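Local coordinates for protein nicotinate-nucleotide pyrophosphorylase (Francisella tularensis subsp. tularensis, PDB 3TQV) that probably catalyses the formation of nicotinate mononucleotide, carbon dioxide and diphosphate from quinolinate and phosphoribosyl diphosphate, a step of NAD(+) biosynthesis, at residues D62-V67 and I77-S82; I114-G119 and K143-F148; K129-Y134 and A258-G263; D209-A214 and D220-D225. All coordinates share one frame; numbering follows the deposited sequence.

Contact 1: residues D62-V67 and I77-S82; sequences DFANEV and ITWLYS
The indole of Trp79 points its N-H at the amide oxygen of Asn65, tying helix 61-71 to the edge strand 76-79 in the layered helix-on-sheet part of the N-terminal region. Trp79 NE1 lies 2.9 Å from Asn65 OD1, and the N-H...O angle of 153° makes the bond moderately straight. The oxygen sits near the indole plane at the ring's edge, while the amide is turned steeply against that plane, at 73°. Ile77 adds its CG2, 3.8 Å from Asn65 OD1, and its CD1 lies over one face of the Trp79 ring, toward the rim. A methyl suits position 64 because it is short enough to meet the rim of the six-membered ring near its plane, and the next residue, Asn65, supplies an amide oxygen to accept from the indole N-H. Asn65 can do so because its CG lies anti to the carbonyl carbon (chi1 -75°), which carries OD1 toward the strand. In the second shell, Phe94 on strand 92-97 meets the indole, and Ala64 also packs on Ile110 of helix 100-130. Farther round the indole edge, Ala64 CB rests 3.8 Å from Trp79 CZ2 and 3.9 Å from Trp79 CH2.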
# COMPACT_ATOMS: atom_id res chain seq x y z
N ASP B 62 -2.05 15.91 -8.03
CA ASP B 62 -3.12 15.52 -8.95
C ASP B 62 -4.32 14.84 -8.30
O ASP B 62 -5.46 15.15 -8.63
CB ASP B 62 -2.60 14.60 -10.05
CG ASP B 62 -1.66 15.29 -10.98
OD1 ASP B 62 -1.73 16.54 -11.05
OD2 ASP B 62 -0.87 14.60 -11.65
N PHE B 63 -4.06 13.89 -7.41
CA PHE B 63 -5.15 13.21 -6.70
C PHE B 63 -5.92 14.16 -5.77
O PHE B 63 -7.13 14.29 -5.89
CB PHE B 63 -4.62 11.99 -5.92
CG PHE B 63 -4.06 10.91 -6.80
CD1 PHE B 63 -4.87 9.89 -7.27
CD2 PHE B 63 -2.73 10.94 -7.19
CE1 PHE B 63 -4.37 8.90 -8.09
CE2 PHE B 63 -2.22 9.94 -8.01
CZ PHE B 63 -3.05 8.92 -8.46
N ALA B 64 -5.20 14.80 -4.86
CA ALA B 64 -5.81 15.78 -3.97
C ALA B 64 -6.68 16.73 -4.78
O ALA B 64 -7.85 16.91 -4.47
CB ALA B 64 -4.75 16.54 -3.24
N ASN B 65 -6.10 17.31 -5.82
CA ASN B 65 -6.84 18.16 -6.74
C ASN B 65 -8.11 17.49 -7.23
O ASN B 65 -9.17 18.12 -7.33
CB ASN B 65 -5.96 18.54 -7.94
CG ASN B 65 -4.91 19.60 -7.61
OD1 ASN B 65 -4.94 20.23 -6.55
ND2 ASN B 65 -3.97 19.80 -8.53
N GLU B 66 -8.01 16.20 -7.55
CA GLU B 66 -9.13 15.50 -8.15
C GLU B 66 -10.20 15.22 -7.12
O GLU B 66 -11.40 15.27 -7.44
CB GLU B 66 -8.66 14.23 -8.87
CG GLU B 66 -9.76 13.45 -9.59
CD GLU B 66 -10.64 14.32 -10.47
OE1 GLU B 66 -10.24 15.46 -10.81
OE2 GLU B 66 -11.76 13.87 -10.82
N VAL B 67 -9.79 14.95 -5.88
CA VAL B 67 -10.72 14.85 -4.76
C VAL B 67 -11.52 16.14 -4.61
O VAL B 67 -12.75 16.11 -4.61
CB VAL B 67 -10.01 14.52 -3.43
CG1 VAL B 67 -11.01 14.46 -2.29
CG2 VAL B 67 -9.23 13.23 -3.53
N ILE B 77 -7.74 25.69 -3.81
CA ILE B 77 -6.49 25.16 -3.28
C ILE B 77 -5.28 25.96 -3.76
O ILE B 77 -5.18 26.34 -4.93
CB ILE B 77 -6.33 23.66 -3.63
CG1 ILE B 77 -5.10 23.08 -2.96
CG2 ILE B 77 -6.25 23.46 -5.14
CD1 ILE B 77 -5.07 21.56 -2.98
N THR B 78 -4.36 26.24 -2.85
CA THR B 78 -3.08 26.80 -3.23
C THR B 78 -1.95 25.93 -2.73
O THR B 78 -1.85 25.64 -1.54
CB THR B 78 -2.89 28.20 -2.67
OG1 THR B 78 -4.04 28.99 -2.98
CG2 THR B 78 -1.64 28.85 -3.28
N TRP B 79 -1.11 25.52 -3.66
CA TRP B 79 0.02 24.66 -3.36
C TRP B 79 1.29 25.45 -3.05
O TRP B 79 1.74 26.29 -3.84
CB TRP B 79 0.24 23.70 -4.53
CG TRP B 79 -0.85 22.68 -4.67
CD1 TRP B 79 -1.96 22.74 -5.48
CD2 TRP B 79 -0.94 21.42 -3.97
NE1 TRP B 79 -2.72 21.61 -5.33
CE2 TRP B 79 -2.12 20.79 -4.41
CE3 TRP B 79 -0.14 20.78 -3.03
CZ2 TRP B 79 -2.52 19.54 -3.93
CZ3 TRP B 79 -0.53 19.54 -2.56
CH2 TRP B 79 -1.71 18.93 -3.01
N LEU B 80 1.87 25.18 -1.89
CA LEU B 80 3.12 25.82 -1.50
C LEU B 80 4.32 24.99 -1.92
O LEU B 80 5.43 25.49 -2.00
CB LEU B 80 3.15 26.08 0.02
CG LEU B 80 2.30 27.26 0.51
CD1 LEU B 80 0.82 26.89 0.68
CD2 LEU B 80 2.85 27.75 1.82
N TYR B 81 4.09 23.71 -2.16
CA TYR B 81 5.08 22.83 -2.72
C TYR B 81 4.43 22.04 -3.85
O TYR B 81 3.23 21.83 -3.83
CB TYR B 81 5.61 21.87 -1.66
CG TYR B 81 6.48 22.54 -0.64
CD1 TYR B 81 7.86 22.56 -0.79
CD2 TYR B 81 5.92 23.16 0.47
CE1 TYR B 81 8.67 23.18 0.14
CE2 TYR B 81 6.72 23.79 1.41
CZ TYR B 81 8.10 23.80 1.24
OH TYR B 81 8.91 24.43 2.17
N SER B 82 5.23 21.63 -4.83
CA SER B 82 4.73 20.81 -5.92
C SER B 82 5.31 19.39 -5.84
O SER B 82 6.29 19.14 -5.13
CB SER B 82 5.07 21.45 -7.27
OG SER B 82 6.43 21.86 -7.33

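Contact 2: residues I114-G119 and K143-F148; sequences IQMLSG and KTIPGF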
# COMPACT_ATOMS: atom_id res chain seq x y z
N ILE B 114 -1.75 11.54 -0.36
CA ILE B 114 -0.45 12.15 -0.18
C ILE B 114 0.41 11.26 0.72
O ILE B 114 1.56 10.99 0.39
CB ILE B 114 -0.55 13.58 0.41
CG1 ILE B 114 -1.71 14.34 -0.22
CG2 ILE B 114 0.72 14.35 0.16
CD1 ILE B 114 -1.75 14.25 -1.70
N GLN B 115 -0.15 10.80 1.83
CA GLN B 115 0.56 9.92 2.76
C GLN B 115 1.29 8.83 2.02
O GLN B 115 2.45 8.53 2.28
CB GLN B 115 -0.43 9.17 3.63
CG GLN B 115 -0.90 9.87 4.84
CD GLN B 115 -1.99 9.09 5.50
OE1 GLN B 115 -2.34 7.98 5.06
NE2 GLN B 115 -2.54 9.64 6.56
N MSE B 116 0.54 8.21 1.13
CA MSE B 116 0.96 7.00 0.49
C MSE B 116 2.02 7.30 -0.56
O MSE B 116 3.15 6.80 -0.48
CB MSE B 116 -0.25 6.35 -0.16
CG MSE B 116 0.04 4.98 -0.70
SE MSE B 116 -1.26 4.51 -2.05
CE MSE B 116 -0.31 3.01 -2.84
N LEU B 117 1.64 8.12 -1.53
CA LEU B 117 2.51 8.42 -2.66
C LEU B 117 3.76 9.16 -2.24
O LEU B 117 4.84 8.91 -2.76
CB LEU B 117 1.74 9.20 -3.73
CG LEU B 117 0.54 8.39 -4.25
CD1 LEU B 117 -0.37 9.23 -5.15
CD2 LEU B 117 1.00 7.12 -4.96
N SER B 118 3.61 10.08 -1.29
CA SER B 118 4.77 10.79 -0.78
C SER B 118 5.61 9.79 -0.03
O SER B 118 6.84 9.89 0.02
CB SER B 118 4.35 11.93 0.14
OG SER B 118 3.52 12.85 -0.52
N GLY B 119 4.94 8.81 0.56
CA GLY B 119 5.65 7.74 1.23
C GLY B 119 6.56 7.06 0.23
O GLY B 119 7.79 7.02 0.41
N LYS B 143 6.45 -5.07 -8.35
CA LYS B 143 5.98 -5.32 -6.98
C LYS B 143 5.29 -4.07 -6.44
O LYS B 143 5.85 -3.28 -5.67
CB LYS B 143 7.11 -5.83 -6.08
CG LYS B 143 7.77 -7.14 -6.57
CD LYS B 143 8.93 -7.54 -5.66
CE LYS B 143 9.21 -9.04 -5.68
NZ LYS B 143 9.59 -9.45 -7.05
N THR B 144 4.04 -3.93 -6.86
CA THR B 144 3.27 -2.72 -6.72
C THR B 144 1.96 -3.00 -5.94
O THR B 144 1.51 -4.15 -5.87
CB THR B 144 2.94 -2.27 -8.14
OG1 THR B 144 3.70 -1.10 -8.46
CG2 THR B 144 1.46 -2.01 -8.32
N ILE B 145 1.36 -1.96 -5.36
CA ILE B 145 0.02 -2.10 -4.80
C ILE B 145 -1.03 -2.16 -5.92
O ILE B 145 -1.10 -1.27 -6.76
CB ILE B 145 -0.37 -0.94 -3.86
CG1 ILE B 145 0.77 -0.63 -2.90
CG2 ILE B 145 -1.67 -1.32 -3.11
CD1 ILE B 145 1.29 -1.86 -2.16
N PRO B 146 -1.84 -3.22 -5.93
CA PRO B 146 -2.75 -3.36 -7.06
C PRO B 146 -3.55 -2.09 -7.33
O PRO B 146 -4.05 -1.46 -6.40
CB PRO B 146 -3.65 -4.51 -6.61
CG PRO B 146 -2.71 -5.39 -5.84
CD PRO B 146 -1.85 -4.41 -5.07
N GLY B 147 -3.64 -1.71 -8.61
CA GLY B 147 -4.40 -0.56 -9.04
C GLY B 147 -3.58 0.71 -9.00
O GLY B 147 -4.04 1.77 -9.43
N PHE B 148 -2.37 0.61 -8.47
CA PHE B 148 -1.50 1.75 -8.25
C PHE B 148 -0.20 1.54 -8.99
O PHE B 148 0.85 2.00 -8.52
CB PHE B 148 -1.20 1.92 -6.76
CG PHE B 148 -2.32 2.52 -5.98
CD1 PHE B 148 -2.31 3.88 -5.68
CD2 PHE B 148 -3.38 1.74 -5.56
CE1 PHE B 148 -3.35 4.47 -4.97
CE2 PHE B 148 -4.43 2.29 -4.83
CZ PHE B 148 -4.42 3.68 -4.53
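Met116 and Phe148 meet because their first torsions turn the two side chains toward each other. Met116, a selenomethionine, has CG anti to its backbone nitrogen (chi1 -172°) and runs on extended, so that its CE reaches far from helix 100-130. Phe148 places CG anti to the carbonyl carbon (chi1 -77°), and CE stands over one face of its ring, displaced toward the CD1 side. CE is 3.9 Å from the centroid of the Phe148 ring and 24° off the normal, a CH-pi contact, with Phe148 CD1 at 3.6 Å. The SE atom of Met116 approaches more obliquely, 4.1 Å from that centroid, giving a Met-aromatic contact. From the same loop as Phe148, Ile145 CG1 also touches Met116 CE, at 3.8 Å. A long, flexible, apolar chain suits such a bridge. It joins helix 100-130 to the loop between strand 137-139 and helix 149-159, which includes Lys143, predicted to bind substrate. A type II turn, closed by Phe148 N to Ile145 O at 2.8 Å, brings Ile145 and Phe148 together, with Gly147 at positive phi. Gly147 N hydrogen-bonds to OE1 of Glu29 of the second subunit, whose Met116 packs on Ile145, so the loop belongs to the dimer interface. With all three touching side chains buried, dispersion and the weakly polarised methyl hold this junction, rather than charge or directional polar bonds.

Contact 3: residues K129-Y134 and A258-G263; sequences KLISQY and AIAKTG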
# COMPACT_ATOMS: atom_id res chain seq x y z
N LYS B 129 19.71 9.15 -2.48
CA LYS B 129 20.77 9.89 -1.80
C LYS B 129 21.87 8.93 -1.32
O LYS B 129 23.06 9.29 -1.31
CB LYS B 129 20.22 10.76 -0.66
CG LYS B 129 19.30 11.91 -1.14
CD LYS B 129 20.06 13.04 -1.90
CE LYS B 129 19.61 13.21 -3.39
NZ LYS B 129 20.30 12.32 -4.41
N LEU B 130 21.49 7.71 -0.96
CA LEU B 130 22.49 6.75 -0.49
C LEU B 130 23.53 6.42 -1.55
O LEU B 130 24.66 6.06 -1.23
CB LEU B 130 21.85 5.46 0.04
CG LEU B 130 21.26 5.57 1.45
CD1 LEU B 130 20.67 4.23 1.93
CD2 LEU B 130 22.30 6.08 2.44
N ILE B 131 23.15 6.55 -2.82
CA ILE B 131 24.01 6.11 -3.91
C ILE B 131 24.34 7.25 -4.85
O ILE B 131 24.67 7.02 -6.02
CB ILE B 131 23.38 4.95 -4.73
CG1 ILE B 131 22.26 5.46 -5.65
CG2 ILE B 131 22.87 3.81 -3.81
CD1 ILE B 131 21.81 4.41 -6.67
N SER B 132 24.27 8.47 -4.32
CA SER B 132 24.45 9.68 -5.13
C SER B 132 25.90 9.87 -5.58
O SER B 132 26.16 10.54 -6.58
CB SER B 132 23.94 10.90 -4.36
OG SER B 132 24.53 11.00 -3.08
N GLN B 133 26.82 9.27 -4.84
CA GLN B 133 28.24 9.34 -5.17
C GLN B 133 28.67 8.36 -6.27
O GLN B 133 29.75 8.49 -6.84
CB GLN B 133 29.07 9.09 -3.91
CG GLN B 133 29.06 10.25 -2.94
CD GLN B 133 29.44 9.84 -1.52
OE1 GLN B 133 29.33 8.67 -1.15
NE2 GLN B 133 29.89 10.80 -0.73
N TYR B 134 27.83 7.38 -6.57
CA TYR B 134 28.20 6.35 -7.55
C TYR B 134 27.45 6.63 -8.84
O TYR B 134 26.58 7.48 -8.87
CB TYR B 134 27.91 4.96 -6.98
CG TYR B 134 28.27 4.86 -5.50
CD1 TYR B 134 29.58 4.61 -5.08
CD2 TYR B 134 27.30 5.07 -4.52
CE1 TYR B 134 29.92 4.54 -3.71
CE2 TYR B 134 27.62 5.00 -3.16
CZ TYR B 134 28.92 4.73 -2.76
OH TYR B 134 29.20 4.67 -1.40
N ALA B 258 26.94 -1.20 -0.82
CA ALA B 258 27.93 -2.21 -1.15
C ALA B 258 27.83 -2.59 -2.63
O ALA B 258 28.85 -2.70 -3.32
CB ALA B 258 27.74 -3.43 -0.29
N ILE B 259 26.61 -2.80 -3.10
CA ILE B 259 26.37 -3.14 -4.49
C ILE B 259 26.68 -1.98 -5.42
O ILE B 259 27.25 -2.17 -6.50
CB ILE B 259 24.92 -3.56 -4.71
CG1 ILE B 259 24.67 -4.90 -4.00
CG2 ILE B 259 24.60 -3.66 -6.19
CD1 ILE B 259 23.29 -5.04 -3.40
N ALA B 260 26.32 -0.78 -5.01
CA ALA B 260 26.55 0.39 -5.84
C ALA B 260 28.06 0.67 -6.01
O ALA B 260 28.48 1.27 -6.99
CB ALA B 260 25.84 1.60 -5.27
N LYS B 261 28.85 0.23 -5.04
CA LYS B 261 30.30 0.41 -5.09
C LYS B 261 30.95 -0.39 -6.23
O LYS B 261 32.12 -0.20 -6.55
CB LYS B 261 30.95 0.05 -3.75
CG LYS B 261 30.67 1.04 -2.64
CD LYS B 261 31.28 0.62 -1.29
CE LYS B 261 31.10 1.73 -0.24
NZ LYS B 261 31.60 1.34 1.09
N THR B 262 30.17 -1.28 -6.84
CA THR B 262 30.66 -2.17 -7.87
C THR B 262 30.59 -1.47 -9.21
O THR B 262 31.34 -1.79 -10.13
CB THR B 262 29.80 -3.45 -7.97
OG1 THR B 262 28.55 -3.14 -8.58
CG2 THR B 262 29.57 -4.05 -6.61
N GLY B 263 29.66 -0.51 -9.31
CA GLY B 263 29.51 0.28 -10.51
C GLY B 263 28.58 -0.31 -11.56
O GLY B 263 28.62 0.10 -12.73
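Tyr134 lies with one ring face over the Ala260-Lys261 peptide, joining two peripheral pieces of the C-terminal alpha/beta-barrel domain: the turn that follows helix 100-130 and the turn that precedes strand 266-268. Its side chain can be followed outward. CB starts 3.7 Å from the carbonyl oxygen of Ala260, and CG and CD1 remain near that oxygen. The ring then divides its contacts: CD2 touches the methyl of Ala260, 3.8 Å from its CB, while on the other side CE1 lies 3.7 Å from Lys261 CG. At the tip, OH reaches Lys261 CE, also at 3.7 Å, which is contact with the aliphatic part of the lysine. Gln133 CB sits over the centre of the opposite face. A tyrosine fits here because its flat ring can spread over a peptide while its far end reaches the lysine methylenes. Lys261 is extended beyond CG, so its methylenes run past the ring rather than folding back on it. Ala260 is small enough for this close approach, and its CB also meets Ile131 CG2 at 4.0 Å. Ile131 and Tyr134 stand at the two ends of a type I turn, which brings both to face the same alanine. A second type I turn, from Ala260 to Gly263, ends the other segment; within it Thr262 OG1 donates to Ile259 O over 2.6 Å, approaching nearly in line with the carbonyl bond (C=O...donor angle 167°).

Contact 4: residues D209-A214 and D220-D225; sequences DELNQA and DIVMLD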
# COMPACT_ATOMS: atom_id res chain seq x y z
N ASP B 209 27.84 -17.75 -16.42
CA ASP B 209 27.69 -18.46 -17.68
C ASP B 209 26.41 -18.07 -18.41
O ASP B 209 26.43 -17.87 -19.62
CB ASP B 209 27.71 -19.98 -17.52
CG ASP B 209 27.48 -20.70 -18.84
OD1 ASP B 209 28.48 -21.14 -19.45
OD2 ASP B 209 26.32 -20.78 -19.29
N GLU B 210 25.30 -17.99 -17.70
CA GLU B 210 24.08 -17.51 -18.33
C GLU B 210 24.27 -16.08 -18.84
O GLU B 210 23.71 -15.70 -19.87
CB GLU B 210 22.88 -17.60 -17.38
CG GLU B 210 22.13 -18.93 -17.41
CD GLU B 210 21.19 -19.10 -16.24
OE1 GLU B 210 21.33 -18.33 -15.25
OE2 GLU B 210 20.30 -19.99 -16.29
N LEU B 211 25.08 -15.30 -18.14
CA LEU B 211 25.29 -13.92 -18.54
C LEU B 211 25.97 -13.86 -19.90
O LEU B 211 25.59 -13.07 -20.77
CB LEU B 211 26.11 -13.15 -17.50
CG LEU B 211 26.53 -11.76 -18.00
CD1 LEU B 211 25.30 -10.87 -18.08
CD2 LEU B 211 27.59 -11.13 -17.11
N ASN B 212 26.99 -14.71 -20.07
CA ASN B 212 27.70 -14.80 -21.33
C ASN B 212 26.75 -15.17 -22.46
O ASN B 212 26.79 -14.59 -23.55
CB ASN B 212 28.88 -15.77 -21.21
CG ASN B 212 29.99 -15.21 -20.32
OD1 ASN B 212 30.12 -14.00 -20.20
ND2 ASN B 212 30.76 -16.08 -19.70
N GLN B 213 25.88 -16.13 -22.19
CA GLN B 213 24.85 -16.51 -23.13
C GLN B 213 24.02 -15.31 -23.58
O GLN B 213 23.87 -15.04 -24.77
CB GLN B 213 23.94 -17.57 -22.52
CG GLN B 213 24.59 -18.93 -22.33
CD GLN B 213 23.61 -19.98 -21.85
OE1 GLN B 213 23.81 -20.63 -20.83
NE2 GLN B 213 22.53 -20.15 -22.60
N ALA B 214 23.47 -14.59 -22.61
CA ALA B 214 22.55 -13.51 -22.90
C ALA B 214 23.28 -12.41 -23.64
O ALA B 214 22.71 -11.76 -24.51
CB ALA B 214 21.93 -13.00 -21.62
N ASP B 220 19.52 -6.74 -24.55
CA ASP B 220 19.65 -5.31 -24.32
C ASP B 220 20.06 -4.95 -22.89
O ASP B 220 20.68 -3.92 -22.65
CB ASP B 220 18.35 -4.63 -24.68
CG ASP B 220 18.13 -4.59 -26.15
OD1 ASP B 220 19.06 -4.14 -26.85
OD2 ASP B 220 17.06 -5.03 -26.60
N ILE B 221 19.69 -5.80 -21.95
CA ILE B 221 20.04 -5.58 -20.57
C ILE B 221 19.89 -6.90 -19.86
O ILE B 221 19.17 -7.79 -20.31
CB ILE B 221 19.18 -4.45 -19.92
CG1 ILE B 221 19.50 -4.31 -18.44
CG2 ILE B 221 17.69 -4.70 -20.15
CD1 ILE B 221 18.56 -3.38 -17.71
N VAL B 222 20.59 -7.06 -18.75
CA VAL B 222 20.63 -8.34 -18.10
C VAL B 222 20.42 -8.12 -16.62
O VAL B 222 21.05 -7.24 -16.03
CB VAL B 222 21.97 -9.06 -18.37
CG1 VAL B 222 22.05 -10.36 -17.59
CG2 VAL B 222 22.13 -9.32 -19.87
N MSE B 223 19.51 -8.88 -16.02
CA MSE B 223 19.27 -8.78 -14.60
C MSE B 223 20.11 -9.83 -13.90
O MSE B 223 20.10 -11.00 -14.28
CB MSE B 223 17.78 -8.94 -14.30
CG MSE B 223 17.41 -8.88 -12.83
SE MSE B 223 15.46 -8.95 -12.58
CE MSE B 223 15.33 -10.04 -10.96
N LEU B 224 20.86 -9.39 -12.89
CA LEU B 224 21.67 -10.32 -12.10
C LEU B 224 20.93 -10.75 -10.85
O LEU B 224 20.79 -9.97 -9.91
CB LEU B 224 23.00 -9.68 -11.71
CG LEU B 224 23.78 -9.07 -12.86
CD1 LEU B 224 25.06 -8.40 -12.33
CD2 LEU B 224 24.07 -10.12 -13.94
N ASP B 225 20.46 -11.99 -10.85
CA ASP B 225 19.72 -12.50 -9.71
C ASP B 225 20.66 -13.04 -8.64
O ASP B 225 21.33 -14.06 -8.84
CB ASP B 225 18.74 -13.59 -10.16
CG ASP B 225 17.92 -14.13 -9.02
OD1 ASP B 225 18.50 -14.46 -7.96
OD2 ASP B 225 16.68 -14.23 -9.18
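Val222 is the bump that the helix receives: its forked side chain rises from strand 221-225 into the hollow between Leu211 and Ala214, which lie one turn apart on helix 208-216. The CD1 methyl of Leu211 settles over the fork, beside Val222 CG1, 3.8 Å from Val222 CB and 4.0 Å from Val222 CG2. The other side of the hollow is the methyl of Ala214, whose CB is 4.1 Å from Val222 CG2. In Leu211, CG lies anti to the backbone nitrogen (chi1 171°), and the second torsion, 70°, then turns CD1 toward the strand. The same CD1 has a looser neighbour in Leu224 CD2, at 4.4 Å. Valine suits the strand because its branching at CB tolerates an extended backbone and presents two methyls to the helix. The small Ala214 lets helix and sheet come together; the axes of these short segments approach to 9.5 Å and are nearly antiparallel, at 169°. Ala235 of helix 229-239 also packs on Leu211 and Leu224, extending the apolar layer. Such packing is characteristic of a beta-alpha-beta unit in an alpha/beta barrel, here strand 200-205, helix 208-216 and strand 221-225, which ends at Asp225, predicted to bind substrate.

In the fold
Helix 100-130 threads the first three contacts together: contact 1 leans on it, contact 2 uses its middle and contact 3 begins at its end. Contacts 1 and 2 have centres about 17 Å apart and touch directly, Phe63 CE2 lying 3.5 Å from Leu117 CD1. Contacts 3 and 4 belong to the C-terminal barrel domain; their nearest atoms are about 7 Å apart, and contact 4 is nested in the loop that contact 3 closes. Contact 2 carries Lys143 and contact 4 Asp225, both predicted to bind substrate; Lys143 NZ also pairs with a phosphate ion, probably from the crystallisation liquor. Contact 1 lies away from the predicted site, its centre about 43 Å from that of contact 4.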